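Local coordinates for protein 378aa long hypothetical citrate synthase (Sulfolobus tokodaii, PDB 1VGM) that is a hypothetical member of the citrate synthase family, a largely helical protein that forms an assembly of two subunits, at residues I179-H184 / A336-L341; L29-Y34 / E46-L51; E284-Y289 / S317-Y322; E291-I296 / T313-G318. All coordinates share one frame; numbering follows the deposited sequence.

Contact 1 of 4, residues I179-H184 / A336-L341; sequences ILYTDH and ALSRVL
R339 and Y181 make the tight centre of this buried contact, where helix 331-353 receives the chain just after it leaves helix 168-180. The arginine chain is bent twice (chi2 57°, chi3 52°), which folds its guanidinium back over the turn. NE donates to Y181 O at 2.8 Å, a fairly straight bond at 158° with the oxygen close to the guanidinium plane. NH2 adds a weak bond to the same Y181 O at 3.3 Å. An arginine suits the place because its flat head offers two N-H groups to the carbonyl of the first residue beyond the helix. Across the flat head, H184 N stands 3.6 Å above the plane, over its centre; this buried amide has no polar partner in the model. D183 OD1 is 4.5 Å from R339 NE and well out of plane, so no N-H points at it and any effect is probably through charge alone; its other oxygen, OD2, bonds to T20 and H346. On the helix side, T182 CG2 meets L341 CD2 at 3.7 Å, its methyl supplying the apolar patch while T182 OG1 and S338 OG both bond to L178 O. The looser part lies at NH2, where one water within this buried contact donates to L180 O (2.7 Å) and D183 O and accepts a weak bond from R339 NH2. The arrangement is that of a helix-borne arginine holding the main chain just past a helix C-terminus, here in the helical core of the citrate synthase fold.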
# COMPACT_ATOMS: atom_id res chain seq x y z
N ILE A 179 15.76 0.20 -17.96
CA ILE A 179 16.88 -0.47 -17.29
C ILE A 179 17.40 0.38 -16.13
O ILE A 179 17.67 -0.14 -15.04
CB ILE A 179 18.04 -0.73 -18.30
CG1 ILE A 179 17.59 -1.77 -19.34
CG2 ILE A 179 19.27 -1.26 -17.57
CD1 ILE A 179 18.63 -2.06 -20.41
N LEU A 180 17.53 1.68 -16.36
CA LEU A 180 18.24 2.56 -15.43
C LEU A 180 17.54 2.68 -14.07
O LEU A 180 18.20 2.79 -13.04
CB LEU A 180 18.39 3.96 -16.04
CG LEU A 180 19.52 4.13 -17.07
CD1 LEU A 180 19.31 5.41 -17.89
CD2 LEU A 180 20.86 4.18 -16.34
N TYR A 181 16.21 2.66 -14.07
CA TYR A 181 15.42 2.87 -12.87
C TYR A 181 14.87 1.56 -12.28
O TYR A 181 14.05 1.57 -11.36
CB TYR A 181 14.25 3.81 -13.19
CG TYR A 181 14.52 5.30 -12.99
CD1 TYR A 181 13.96 6.23 -13.86
CD2 TYR A 181 15.22 5.77 -11.88
CE1 TYR A 181 14.07 7.61 -13.62
CE2 TYR A 181 15.34 7.15 -11.64
CZ TYR A 181 14.76 8.06 -12.51
OH TYR A 181 14.82 9.41 -12.26
N THR A 182 15.31 0.42 -12.81
CA THR A 182 14.74 -0.87 -12.43
C THR A 182 14.82 -1.20 -10.93
O THR A 182 13.84 -1.67 -10.36
CB THR A 182 15.40 -2.02 -13.24
OG1 THR A 182 14.78 -2.08 -14.53
CG2 THR A 182 15.25 -3.37 -12.51
N ASP A 183 15.96 -0.95 -10.30
CA ASP A 183 16.06 -1.14 -8.85
C ASP A 183 17.19 -0.33 -8.21
O ASP A 183 18.19 -0.02 -8.86
CB ASP A 183 16.27 -2.63 -8.54
CG ASP A 183 16.06 -2.95 -7.07
OD1 ASP A 183 15.12 -2.38 -6.48
OD2 ASP A 183 16.82 -3.76 -6.52
N HIS A 184 17.01 0.01 -6.93
CA HIS A 184 18.00 0.77 -6.17
C HIS A 184 17.54 0.93 -4.73
O HIS A 184 16.52 1.56 -4.46
CB HIS A 184 18.23 2.15 -6.80
CG HIS A 184 19.65 2.63 -6.72
ND1 HIS A 184 20.14 3.36 -5.66
CD2 HIS A 184 20.70 2.48 -7.57
CE1 HIS A 184 21.41 3.64 -5.86
NE2 HIS A 184 21.78 3.11 -7.01
N ALA A 336 7.87 4.61 -12.17
CA ALA A 336 7.10 3.47 -11.66
C ALA A 336 7.10 2.36 -12.70
O ALA A 336 7.20 1.17 -12.36
CB ALA A 336 5.68 3.90 -11.36
N LEU A 337 7.00 2.75 -13.96
CA LEU A 337 6.98 1.81 -15.07
C LEU A 337 8.25 0.97 -15.10
O LEU A 337 8.22 -0.21 -15.44
CB LEU A 337 6.84 2.56 -16.39
CG LEU A 337 6.84 1.65 -17.63
CD1 LEU A 337 5.58 0.79 -17.65
CD2 LEU A 337 6.93 2.51 -18.88
N SER A 338 9.37 1.60 -14.76
CA SER A 338 10.65 0.89 -14.69
C SER A 338 10.82 0.12 -13.37
O SER A 338 11.20 -1.06 -13.37
CB SER A 338 11.79 1.89 -14.86
OG SER A 338 13.02 1.33 -14.43
N ARG A 339 10.53 0.79 -12.25
CA ARG A 339 10.86 0.26 -10.93
C ARG A 339 9.98 -0.95 -10.57
O ARG A 339 10.30 -1.72 -9.66
CB ARG A 339 10.71 1.36 -9.86
CG ARG A 339 10.94 0.92 -8.39
CD ARG A 339 12.30 0.27 -8.15
NE ARG A 339 13.39 1.10 -8.65
CZ ARG A 339 14.08 1.96 -7.91
NH1 ARG A 339 13.81 2.10 -6.61
NH2 ARG A 339 15.05 2.69 -8.47
N VAL A 340 8.88 -1.13 -11.31
CA VAL A 340 7.99 -2.25 -11.04
C VAL A 340 8.71 -3.59 -11.18
O VAL A 340 8.41 -4.54 -10.47
CB VAL A 340 6.75 -2.22 -11.98
CG1 VAL A 340 7.16 -2.56 -13.42
CG2 VAL A 340 5.70 -3.20 -11.48
N LEU A 341 9.69 -3.66 -12.09
CA LEU A 341 10.50 -4.86 -12.21
C LEU A 341 11.22 -5.16 -10.90
O LEU A 341 11.22 -6.29 -10.41
CB LEU A 341 11.53 -4.72 -13.34
CG LEU A 341 12.51 -5.90 -13.50
CD1 LEU A 341 11.74 -7.22 -13.62
CD2 LEU A 341 13.37 -5.68 -14.74
O HOH W 1 17.66 2.31 -10.41

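Contact 2 of 4, residues L29-Y34 / E46-L51; sequences LRYRGY and EELIHL
Y31, R32 and Y34, round the type I' turn of a beta hairpin in the small antiparallel sheet, pack on L48 and L51 of helix 45-54. The backbone angles of G33 would jam any CB against the preceding carbonyl, which calls for glycine. Y31 and Y34 both direct their CA-CB bonds at the helix. The Y31 ring lies aslant L48, whose two methyls spread along one side of it, CD1 reaching Y31 CD1 at 3.6 Å and CD2 reaching Y31 CE1 at 3.7 Å. Leucine serves well here because its forked end can touch two ring carbons at once. Y31 OH reaches beyond this pair to I179 O and D183 N. L51, with CG anti to the backbone N (chi1 178°), pushes its fork between the hairpin's residues: CD1 sits at the edge of the Y34 ring, 3.8 Å from CE2, and 3.7 Å from R32 CB, while CD2 touches Y31 O. Beyond the turn the second subunit takes over, R370 of that chain bonding to R32 O and packing on Y34. The R32 chain bends at chi2, bringing NH2 to within 2.7 Å of L51 O, in a weak, bent hydrogen bond of 124°.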
# COMPACT_ATOMS: atom_id res chain seq x y z
N LEU A 29 27.05 0.51 -10.13
CA LEU A 29 25.79 -0.19 -9.92
C LEU A 29 25.78 -1.48 -10.72
O LEU A 29 26.07 -1.48 -11.91
CB LEU A 29 24.62 0.69 -10.36
CG LEU A 29 23.23 0.06 -10.32
CD1 LEU A 29 22.87 -0.34 -8.89
CD2 LEU A 29 22.22 1.06 -10.84
N ARG A 30 25.43 -2.58 -10.06
CA ARG A 30 25.29 -3.86 -10.74
C ARG A 30 23.92 -4.48 -10.52
O ARG A 30 23.38 -4.42 -9.41
CB ARG A 30 26.38 -4.82 -10.26
CG ARG A 30 27.78 -4.35 -10.58
CD ARG A 30 28.81 -5.34 -10.10
NE ARG A 30 30.15 -4.80 -10.31
CZ ARG A 30 31.06 -4.66 -9.35
NH1 ARG A 30 32.11 -3.87 -9.55
NH2 ARG A 30 30.94 -5.33 -8.21
N TYR A 31 23.36 -5.08 -11.57
CA TYR A 31 22.19 -5.94 -11.45
C TYR A 31 22.62 -7.40 -11.62
O TYR A 31 23.10 -7.81 -12.67
CB TYR A 31 21.15 -5.60 -12.54
CG TYR A 31 20.47 -4.25 -12.42
CD1 TYR A 31 20.03 -3.57 -13.56
CD2 TYR A 31 20.24 -3.65 -11.17
CE1 TYR A 31 19.39 -2.34 -13.47
CE2 TYR A 31 19.59 -2.41 -11.07
CZ TYR A 31 19.16 -1.76 -12.23
OH TYR A 31 18.51 -0.54 -12.16
N ARG A 32 22.44 -8.19 -10.56
CA ARG A 32 22.92 -9.56 -10.54
C ARG A 32 24.33 -9.67 -11.12
O ARG A 32 24.64 -10.58 -11.89
CB ARG A 32 21.95 -10.45 -11.33
CG ARG A 32 20.68 -10.83 -10.56
CD ARG A 32 20.70 -12.30 -10.15
NE ARG A 32 19.76 -12.61 -9.08
CZ ARG A 32 18.44 -12.73 -9.25
NH1 ARG A 32 17.67 -13.06 -8.22
NH2 ARG A 32 17.89 -12.50 -10.43
N GLY A 33 25.18 -8.73 -10.74
CA GLY A 33 26.60 -8.86 -11.01
C GLY A 33 27.07 -8.16 -12.27
O GLY A 33 28.26 -7.98 -12.48
N TYR A 34 26.12 -7.75 -13.12
CA TYR A 34 26.48 -7.09 -14.38
C TYR A 34 26.38 -5.57 -14.23
O TYR A 34 25.37 -5.06 -13.75
CB TYR A 34 25.54 -7.56 -15.49
CG TYR A 34 25.67 -9.04 -15.83
CD1 TYR A 34 26.77 -9.51 -16.55
CD2 TYR A 34 24.69 -9.95 -15.43
CE1 TYR A 34 26.89 -10.87 -16.87
CE2 TYR A 34 24.81 -11.31 -15.75
CZ TYR A 34 25.90 -11.76 -16.47
OH TYR A 34 26.01 -13.10 -16.78
N GLU A 46 13.94 -6.40 -21.80
CA GLU A 46 13.52 -7.80 -21.80
C GLU A 46 14.60 -8.74 -21.27
O GLU A 46 14.30 -9.71 -20.56
CB GLU A 46 13.12 -8.24 -23.22
CG GLU A 46 11.81 -7.64 -23.71
CD GLU A 46 12.01 -6.43 -24.61
OE1 GLU A 46 12.95 -5.63 -24.34
OE2 GLU A 46 11.24 -6.28 -25.58
N GLU A 47 15.86 -8.47 -21.60
CA GLU A 47 16.94 -9.29 -21.06
C GLU A 47 17.13 -9.06 -19.57
O GLU A 47 17.40 -10.00 -18.82
CB GLU A 47 18.23 -9.00 -21.82
CG GLU A 47 18.20 -9.56 -23.24
CD GLU A 47 19.36 -9.06 -24.10
OE1 GLU A 47 20.30 -9.83 -24.35
OE2 GLU A 47 19.30 -7.89 -24.51
N LEU A 48 16.96 -7.81 -19.13
CA LEU A 48 17.00 -7.49 -17.71
C LEU A 48 15.84 -8.08 -16.91
O LEU A 48 16.02 -8.55 -15.79
CB LEU A 48 17.03 -5.97 -17.50
CG LEU A 48 17.04 -5.53 -16.02
CD1 LEU A 48 18.20 -6.21 -15.27
CD2 LEU A 48 17.19 -4.01 -15.94
N ILE A 49 14.64 -8.06 -17.50
CA ILE A 49 13.52 -8.78 -16.91
C ILE A 49 13.93 -10.21 -16.58
O ILE A 49 13.71 -10.67 -15.46
CB ILE A 49 12.30 -8.83 -17.86
CG1 ILE A 49 11.71 -7.43 -18.03
CG2 ILE A 49 11.24 -9.76 -17.31
CD1 ILE A 49 10.64 -7.36 -19.12
N HIS A 50 14.51 -10.91 -17.55
CA HIS A 50 14.86 -12.32 -17.35
C HIS A 50 15.99 -12.44 -16.33
O HIS A 50 16.02 -13.37 -15.52
CB HIS A 50 15.29 -12.96 -18.68
CG HIS A 50 15.54 -14.44 -18.59
ND1 HIS A 50 16.72 -14.96 -18.10
CD2 HIS A 50 14.77 -15.50 -18.91
CE1 HIS A 50 16.66 -16.28 -18.13
NE2 HIS A 50 15.48 -16.63 -18.62
N LEU A 51 16.93 -11.51 -16.38
CA LEU A 51 18.04 -11.51 -15.43
C LEU A 51 17.51 -11.36 -14.00
O LEU A 51 17.84 -12.17 -13.12
CB LEU A 51 19.01 -10.36 -15.77
CG LEU A 51 20.24 -10.12 -14.89
CD1 LEU A 51 21.13 -11.36 -14.87
CD2 LEU A 51 21.00 -8.90 -15.42

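Contact 3 of 4, residues E284-Y289 / S317-Y322; sequences ENVKKY and SGIVFY
CG of Y322 stands anti to its backbone N (chi1 175°), while CG of Y289 is anti to its own carbonyl carbon, and these two choices bring the tyrosine rings together between helix 284-304 and helix 314-323. They form a T-shaped pair: the edge of Y289 points at the face of Y322, with centroids 5.4 Å apart and planes at 85°. The contact runs through Y289 CD1 and CE1, CD1 lying 3.8 Å from Y322 CE2. Tyrosine suits this partly exposed place, its ring packing while the Y322 hydroxyl reaches across to the other helix. There Y322 OH touches N285 CB at 3.4 Å, so the asparagine meets it with its aliphatic root. Deeper in, the packing is branched and aliphatic: V286 CG1 meets I319 CG2 at 3.9 Å, and V286 CG2 lies 4.1 Å from Y322 CD2 as the two side chains slide past each other. I319 sends CD1 to Y289 O at 3.8 Å; no hydrogen bond joins the segments. The two short segments are antiparallel at 170°, their axes 10.2 Å apart at the nearest point. Helix 222-233 packs against both, F227 meeting the two tyrosines and F230 touching Y289 and I319. Helix 267-280 brings F279 to V286 and A276 to I319.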
# COMPACT_ATOMS: atom_id res chain seq x y z
N GLU A 284 16.09 21.25 -30.80
CA GLU A 284 16.48 22.54 -30.24
C GLU A 284 15.88 22.79 -28.86
O GLU A 284 16.52 23.37 -27.99
CB GLU A 284 16.09 23.68 -31.19
CG GLU A 284 16.88 23.70 -32.48
CD GLU A 284 18.35 24.02 -32.27
OE1 GLU A 284 19.09 23.12 -31.81
OE2 GLU A 284 18.77 25.16 -32.57
N ASN A 285 14.63 22.37 -28.66
CA ASN A 285 14.02 22.47 -27.34
C ASN A 285 14.75 21.63 -26.30
O ASN A 285 14.93 22.07 -25.17
CB ASN A 285 12.55 22.06 -27.40
CG ASN A 285 11.67 23.12 -28.06
OD1 ASN A 285 12.09 24.26 -28.25
ND2 ASN A 285 10.45 22.74 -28.40
N VAL A 286 15.15 20.42 -26.67
CA VAL A 286 15.91 19.59 -25.74
C VAL A 286 17.27 20.23 -25.46
O VAL A 286 17.73 20.27 -24.32
CB VAL A 286 16.13 18.17 -26.30
CG1 VAL A 286 16.99 17.37 -25.32
CG2 VAL A 286 14.79 17.47 -26.51
N LYS A 287 17.91 20.73 -26.51
CA LYS A 287 19.23 21.33 -26.40
C LYS A 287 19.19 22.52 -25.44
O LYS A 287 20.10 22.72 -24.64
CB LYS A 287 19.71 21.79 -27.78
CG LYS A 287 21.12 22.36 -27.80
CD LYS A 287 21.63 22.51 -29.23
CE LYS A 287 22.93 23.28 -29.30
NZ LYS A 287 22.72 24.71 -28.93
N LYS A 288 18.11 23.29 -25.52
CA LYS A 288 17.92 24.42 -24.62
C LYS A 288 18.07 23.95 -23.18
O LYS A 288 18.84 24.52 -22.42
CB LYS A 288 16.53 25.04 -24.82
CG LYS A 288 16.26 26.26 -23.94
CD LYS A 288 15.08 27.09 -24.46
CE LYS A 288 13.73 26.56 -23.99
NZ LYS A 288 13.53 26.77 -22.52
N TYR A 289 17.34 22.91 -22.81
CA TYR A 289 17.32 22.49 -21.42
C TYR A 289 18.59 21.74 -21.07
O TYR A 289 19.11 21.87 -19.95
CB TYR A 289 16.09 21.62 -21.15
CG TYR A 289 14.81 22.43 -21.15
CD1 TYR A 289 13.73 22.06 -21.95
CD2 TYR A 289 14.71 23.60 -20.39
CE1 TYR A 289 12.58 22.83 -21.99
CE2 TYR A 289 13.56 24.38 -20.42
CZ TYR A 289 12.50 23.99 -21.23
OH TYR A 289 11.37 24.77 -21.28
N SER A 317 17.20 12.83 -15.96
CA SER A 317 16.23 11.84 -16.43
C SER A 317 15.04 12.53 -17.09
O SER A 317 14.55 12.10 -18.14
CB SER A 317 15.74 10.97 -15.26
OG SER A 317 15.17 11.75 -14.22
N GLY A 318 14.58 13.62 -16.48
CA GLY A 318 13.42 14.32 -16.99
C GLY A 318 13.63 14.95 -18.36
O GLY A 318 12.70 15.03 -19.15
N ILE A 319 14.85 15.41 -18.63
CA ILE A 319 15.19 15.93 -19.95
C ILE A 319 15.08 14.81 -20.98
O ILE A 319 14.65 15.04 -22.11
CB ILE A 319 16.62 16.52 -19.98
CG1 ILE A 319 16.69 17.80 -19.14
CG2 ILE A 319 17.05 16.82 -21.41
CD1 ILE A 319 18.10 18.38 -19.00
N VAL A 320 15.45 13.59 -20.59
CA VAL A 320 15.24 12.43 -21.45
C VAL A 320 13.76 12.16 -21.69
O VAL A 320 13.34 11.99 -22.83
CB VAL A 320 15.87 11.16 -20.84
CG1 VAL A 320 15.58 9.95 -21.74
CG2 VAL A 320 17.38 11.34 -20.67
N PHE A 321 12.97 12.13 -20.62
CA PHE A 321 11.52 11.90 -20.72
C PHE A 321 10.85 13.00 -21.53
O PHE A 321 9.95 12.74 -22.33
CB PHE A 321 10.88 11.85 -19.33
CG PHE A 321 11.40 10.75 -18.44
CD1 PHE A 321 11.28 10.85 -17.05
CD2 PHE A 321 12.01 9.62 -18.98
CE1 PHE A 321 11.75 9.83 -16.22
CE2 PHE A 321 12.48 8.61 -18.15
CZ PHE A 321 12.36 8.71 -16.77
N TYR A 322 11.29 14.23 -21.31
CA TYR A 322 10.87 15.37 -22.13
C TYR A 322 11.18 15.15 -23.61
O TYR A 322 10.32 15.36 -24.46
CB TYR A 322 11.56 16.65 -21.64
CG TYR A 322 11.29 17.87 -22.47
CD1 TYR A 322 10.08 18.57 -22.36
CD2 TYR A 322 12.23 18.34 -23.38
CE1 TYR A 322 9.82 19.70 -23.13
CE2 TYR A 322 11.98 19.47 -24.15
CZ TYR A 322 10.78 20.14 -24.02
OH TYR A 322 10.55 21.26 -24.79

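Contact 4 of 4, residues E291-I296 / T313-G318; sequences EIAERI and TDFYSG
An antiparallel helix pair brings A293 of helix 284-304 against the rings of F315 and Y316 of helix 314-323, the short segments running at 171° with axes 10.9 Å apart. Two large rings lie between the helices, and the small alanine suits the place opposite them because a single methyl can meet both. A293 CB lies 3.6 Å from Y316 CE2 and 4.1 Å from F315 CE2. F315 projects its CA-CB bond toward the other helix, with CG anti to the backbone N (chi1 -169°). It arrives edge first: CE2 and CZ both approach A293 O, CE2 at 3.4 Å, with the oxygen near the ring plane. I296 CG2 comes to the same edge, 3.9 Å from F315 CZ, the two side chains crossing at about a right angle. Phenylalanine gives bulk, and its C-H edge can face the carbonyl oxygen of A293 while I296 packs beside it. F230 and F257 make edge-to-face pairs with its ring. Y316 takes a different first torsion (chi1 -82°, CG anti to the carbonyl carbon) and carries its ring alongside, with F315 CD2 lying 3.4 Å above one face, near the rim. Its hydroxyl passes close to E294, OH to CA 3.6 Å, on the way to E297 and K273, to which it is hydrogen-bonded; a tyrosine thus packs like phenylalanine and ends in a polar group. The nearby lysine and glutamate may polarise this hydroxyl. Such aromatic filling, with no hydrogen bond crossing between the two segments, is typical of antiparallel helix packing, here within the largely helical citrate synthase fold.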
# COMPACT_ATOMS: atom_id res chain seq x y z
N GLU A 291 21.56 22.36 -22.21
CA GLU A 291 22.66 23.30 -22.02
C GLU A 291 22.54 24.03 -20.69
O GLU A 291 23.53 24.25 -20.00
CB GLU A 291 22.70 24.31 -23.17
CG GLU A 291 23.23 23.75 -24.47
CD GLU A 291 23.43 24.83 -25.52
OE1 GLU A 291 22.70 25.84 -25.49
OE2 GLU A 291 24.33 24.66 -26.38
N ILE A 292 21.31 24.39 -20.33
CA ILE A 292 21.01 24.88 -19.00
C ILE A 292 21.46 23.87 -17.94
O ILE A 292 22.20 24.22 -17.02
CB ILE A 292 19.50 25.16 -18.85
CG1 ILE A 292 19.14 26.42 -19.65
CG2 ILE A 292 19.12 25.35 -17.39
CD1 ILE A 292 17.64 26.63 -19.80
N ALA A 293 21.02 22.62 -18.07
CA ALA A 293 21.39 21.57 -17.13
C ALA A 293 22.90 21.37 -17.01
O ALA A 293 23.41 21.17 -15.90
CB ALA A 293 20.72 20.25 -17.53
N GLU A 294 23.60 21.42 -18.14
CA GLU A 294 25.07 21.35 -18.16
C GLU A 294 25.72 22.42 -17.30
O GLU A 294 26.66 22.14 -16.55
CB GLU A 294 25.60 21.53 -19.58
CG GLU A 294 25.44 20.36 -20.51
CD GLU A 294 26.23 20.56 -21.78
OE1 GLU A 294 27.33 19.99 -21.90
OE2 GLU A 294 25.75 21.30 -22.67
N ARG A 295 25.25 23.65 -17.45
CA ARG A 295 25.86 24.77 -16.75
C ARG A 295 25.58 24.63 -15.27
O ARG A 295 26.45 24.88 -14.44
CB ARG A 295 25.31 26.10 -17.27
CG ARG A 295 25.88 27.34 -16.56
CD ARG A 295 27.41 27.39 -16.67
NE ARG A 295 27.98 28.59 -16.06
CZ ARG A 295 29.28 28.82 -15.92
NH1 ARG A 295 30.17 27.93 -16.36
NH2 ARG A 295 29.70 29.93 -15.33
N ILE A 296 24.36 24.24 -14.94
CA ILE A 296 23.99 24.05 -13.55
C ILE A 296 24.81 22.92 -12.93
O ILE A 296 25.22 23.00 -11.77
CB ILE A 296 22.48 23.72 -13.41
CG1 ILE A 296 21.63 24.91 -13.86
CG2 ILE A 296 22.17 23.33 -11.96
CD1 ILE A 296 21.89 26.18 -13.06
N THR A 313 20.54 10.49 -10.16
CA THR A 313 19.89 9.88 -11.31
C THR A 313 18.74 10.74 -11.82
O THR A 313 18.32 10.59 -12.96
CB THR A 313 19.35 8.46 -10.95
OG1 THR A 313 18.78 7.87 -12.13
CG2 THR A 313 18.27 8.54 -9.88
N ASP A 314 18.24 11.63 -10.97
CA ASP A 314 17.06 12.43 -11.29
C ASP A 314 17.41 13.75 -11.99
O ASP A 314 16.53 14.47 -12.45
CB ASP A 314 16.25 12.73 -10.02
CG ASP A 314 15.94 11.48 -9.21
OD1 ASP A 314 15.45 10.50 -9.82
OD2 ASP A 314 16.18 11.47 -7.98
N PHE A 315 18.70 14.08 -12.06
CA PHE A 315 19.13 15.35 -12.62
C PHE A 315 18.87 15.45 -14.12
O PHE A 315 18.46 16.50 -14.60
CB PHE A 315 20.61 15.60 -12.36
CG PHE A 315 21.07 17.00 -12.66
CD1 PHE A 315 20.81 18.04 -11.77
CD2 PHE A 315 21.73 17.28 -13.85
CE1 PHE A 315 21.25 19.34 -12.04
CE2 PHE A 315 22.17 18.58 -14.13
CZ PHE A 315 21.91 19.61 -13.23
N TYR A 316 19.14 14.37 -14.85
CA TYR A 316 19.04 14.39 -16.31
C TYR A 316 17.89 13.56 -16.84
O TYR A 316 17.62 13.58 -18.04
CB TYR A 316 20.34 13.90 -16.96
CG TYR A 316 21.42 14.95 -17.06
CD1 TYR A 316 22.58 14.86 -16.30
CD2 TYR A 316 21.27 16.06 -17.90
CE1 TYR A 316 23.57 15.85 -16.36
CE2 TYR A 316 22.25 17.05 -17.97
CZ TYR A 316 23.40 16.94 -17.20
OH TYR A 316 24.36 17.92 -17.24
N SER A 317 17.20 12.83 -15.96
CA SER A 317 16.23 11.84 -16.43
C SER A 317 15.04 12.53 -17.09
O SER A 317 14.55 12.10 -18.14
CB SER A 317 15.74 10.97 -15.26
OG SER A 317 15.17 11.75 -14.22
N GLY A 318 14.58 13.62 -16.48
CA GLY A 318 13.42 14.32 -16.99
C GLY A 318 13.63 14.95 -18.36
O GLY A 318 12.70 15.03 -19.15

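How the contacts relate
Along the chain, contact 2 closes before contact 1 opens, and contacts 3 and 4 fall between the two segments of contact 1. Contacts 3 and 4 are consecutive parts of one helix pair, 284-304 with 314-323; they share S317 and G318, and their centres are 9 Å apart. Contacts 1 and 2, with centres 11 Å apart, meet where T182 of the first packs on L48 of the second. Contact 1 also reaches contacts 3 and 4, about 21 and 20 Å away between centres, through Y181 OH toward S317 and D314. Contact 2 touches neither of those. Y181 thus joins the protein's core to the helices between 222 and 323, which probably correspond to the smaller domain of this family.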